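Local coordinates for protein adenylosuccinate lyase (Francisella tularensis subsp. tularensis SCHU S4, PDB 4EEI) that probably cleaves adenylosuccinate to AMP and fumarate, and the related carboxamide succinate intermediate of purine synthesis to its carboxamide and fumarate, at residues B[295-298]-B[303-306]. Sequence-based numbering, arbitrary orientation.
Sequences CVLW and ISHS. With AMP (adenosine monophosphate), chain O; EDO (1,2-ethanediol), chain Q.
L297 lays both of its methyl groups against the imidazole of H305, CD1 and CD2 each 3.8 Å from H305 CD2, and the two side chains cross at about a right angle. The leucine approaches the ring obliquely, at the carbon between CG and NE2, so the contact is apolar and leaves both ring nitrogens to other partners. H305 CG sits between its backbone N and carbonyl carbon (chi1 62°), which places the ring's CD2 beside the two leucine methyls. In that position NE2 bonds to R301, an AMP-binding residue, and ND1 to E309 one turn further along helix 304-333; bonds at both nitrogens, on either side of CE1, would fix its rotation. L297 CD2 also grazes S304 OG at 4.1 Å. That hydroxyl is held by D302 and by R282 of the third subunit, while a water bonded to V296 O (2.8 Å) reaches S304 OG through a weak bond of 3.3 Å. V296 is the centre of an inverse gamma turn, closed by L297 N to C295 O. D302 also takes a bond from W298 N, tying the loop to the start of the helix. The residues flanking S304 and H305 line the nucleotide pocket: S306 OG, anti to its backbone N (chi1 175°), donates to AMP O3P at 2.7 Å, and I303, just before the helix, brings CD1 to 3.6 Å from AMP N3 of the adenine. W298, on the loop side, packs against H242 of the second and third subunits, so the turn between helices 272-293 and 304-333 lies at a meeting of subunits, as expected of the tetrameric fumarase/aspartase superfamily. Apolar packing at one carbon of H305 and polar bonds at both nitrogens are consistent with a second-shell role, the histidine positioning R301 beside the nucleotide.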
loop_
_atom_site.group_PDB
_atom_site.type_symbol
_atom_site.label_atom_id
_atom_site.label_comp_id
_atom_site.label_asym_id
_atom_site.label_seq_id
_atom_site.Cartn_x
_atom_site.Cartn_y
_atom_site.Cartn_z
ATOM N N CYS B 295 1.645 8.857 -10.995
ATOM C CA CYS B 295 0.699 9.560 -11.864
ATOM C C CYS B 295 0.616 11.046 -11.551
ATOM O O CYS B 295 0.368 11.868 -12.442
ATOM C CB CYS B 295 -0.709 8.979 -11.720
ATOM S SG CYS B 295 -0.904 7.330 -12.401
ATOM N N VAL B 296 0.787 11.394 -10.279
ATOM C CA VAL B 296 0.520 12.767 -9.833
ATOM C C VAL B 296 1.710 13.687 -10.102
ATOM O O VAL B 296 2.395 14.136 -9.172
ATOM C CB VAL B 296 0.116 12.791 -8.342
ATOM C CG1 VAL B 296 -0.455 14.157 -7.958
ATOM C CG2 VAL B 296 -0.915 11.695 -8.087
ATOM N N LEU B 297 1.945 13.964 -11.387
ATOM C CA LEU B 297 3.023 14.855 -11.806
ATOM C C LEU B 297 2.587 16.318 -11.844
ATOM O O LEU B 297 1.435 16.628 -12.162
ATOM C CB LEU B 297 3.527 14.438 -13.189
ATOM C CG LEU B 297 3.995 12.984 -13.291
ATOM C CD1 LEU B 297 4.482 12.691 -14.706
ATOM C CD2 LEU B 297 5.085 12.661 -12.250
ATOM N N TRP B 298 3.513 17.216 -11.528
ATOM C CA TRP B 298 3.218 18.635 -11.500
ATOM C C TRP B 298 3.160 19.230 -12.876
ATOM O O TRP B 298 4.103 19.080 -13.678
ATOM C CB TRP B 298 4.258 19.373 -10.670
ATOM C CG TRP B 298 4.159 19.099 -9.191
ATOM C CD1 TRP B 298 3.388 18.132 -8.555
ATOM C CD2 TRP B 298 4.859 19.800 -8.109
ATOM N NE1 TRP B 298 3.560 18.187 -7.198
ATOM C CE2 TRP B 298 4.429 19.164 -6.864
ATOM C CE3 TRP B 298 5.762 20.849 -8.052
ATOM C CZ2 TRP B 298 4.895 19.578 -5.632
ATOM C CZ3 TRP B 298 6.226 21.257 -6.801
ATOM C CH2 TRP B 298 5.801 20.635 -5.623
ATOM N N ILE B 303 10.105 15.174 -12.858
ATOM C CA ILE B 303 10.838 13.946 -13.141
ATOM C C ILE B 303 10.920 12.951 -11.982
ATOM O O ILE B 303 11.712 12.015 -12.028
ATOM C CB ILE B 303 12.256 14.250 -13.667
ATOM C CG1 ILE B 303 12.741 13.119 -14.575
ATOM C CG2 ILE B 303 13.222 14.476 -12.514
ATOM C CD1 ILE B 303 13.452 13.601 -15.820
ATOM N N SER B 304 10.097 13.139 -10.955
ATOM C CA SER B 304 10.131 12.238 -9.795
ATOM C C SER B 304 9.850 10.779 -10.168
ATOM O O SER B 304 10.377 9.849 -9.545
ATOM C CB SER B 304 9.128 12.696 -8.735
ATOM O OG SER B 304 7.802 12.639 -9.232
ATOM N N HIS B 305 9.024 10.572 -11.187
ATOM C CA HIS B 305 8.655 9.207 -11.590
ATOM C C HIS B 305 9.831 8.438 -12.171
ATOM O O HIS B 305 9.820 7.196 -12.220
ATOM C CB HIS B 305 7.568 9.276 -12.655
ATOM C CG HIS B 305 8.011 9.976 -13.902
ATOM N ND1 HIS B 305 8.586 9.309 -14.965
ATOM C CD2 HIS B 305 8.006 11.287 -14.237
ATOM C CE1 HIS B 305 8.895 10.177 -15.909
ATOM N NE2 HIS B 305 8.554 11.388 -15.498
ATOM N N SER B 306 10.838 9.166 -12.643
ATOM C CA SER B 306 11.929 8.544 -13.393
ATOM C C SER B 306 12.777 7.596 -12.542
ATOM O O SER B 306 12.928 6.420 -12.881
ATOM C CB SER B 306 12.805 9.619 -14.051
ATOM O OG SER B 306 13.927 9.025 -14.673
HETATM P P AMP O . 17.077 10.523 -12.575
HETATM O O1P AMP O . 18.245 9.833 -11.919
HETATM O O2P AMP O . 16.277 11.405 -11.652
HETATM O O3P AMP O . 16.244 9.629 -13.457
HETATM O "O5'" AMP O . 17.760 11.552 -13.605
HETATM C "C5'" AMP O . 16.974 12.232 -14.584
HETATM C "C4'" AMP O . 17.879 12.737 -15.701
HETATM O "O4'" AMP O . 17.105 13.423 -16.689
HETATM C "C3'" AMP O . 18.908 13.724 -15.175
HETATM O "O3'" AMP O . 20.191 13.377 -15.696
HETATM C "C2'" AMP O . 18.486 15.068 -15.727
HETATM O "O2'" AMP O . 19.622 15.859 -16.079
HETATM C "C1'" AMP O . 17.674 14.706 -16.957
HETATM N N9 AMP O . 16.619 15.715 -17.214
HETATM C C8 AMP O . 16.543 16.936 -16.658
HETATM N N7 AMP O . 15.458 17.610 -17.111
HETATM C C5 AMP O . 14.820 16.810 -17.982
HETATM C C6 AMP O . 13.606 16.901 -18.823
HETATM N N6 AMP O . 12.840 18.016 -18.822
HETATM N N1 AMP O . 13.294 15.834 -19.589
HETATM C C2 AMP O . 14.049 14.720 -19.598
HETATM N N3 AMP O . 15.162 14.568 -18.860
HETATM C C4 AMP O . 15.592 15.561 -18.047
HETATM C C1 EDO Q . 11.971 6.466 -17.774
HETATM O O1 EDO Q . 10.956 6.905 -16.872
HETATM C C2 EDO Q . 12.829 5.415 -17.082
HETATM O O2 EDO Q . 13.073 5.855 -15.744
HETATM O O HOH W 1 5.127 14.432 -8.466
#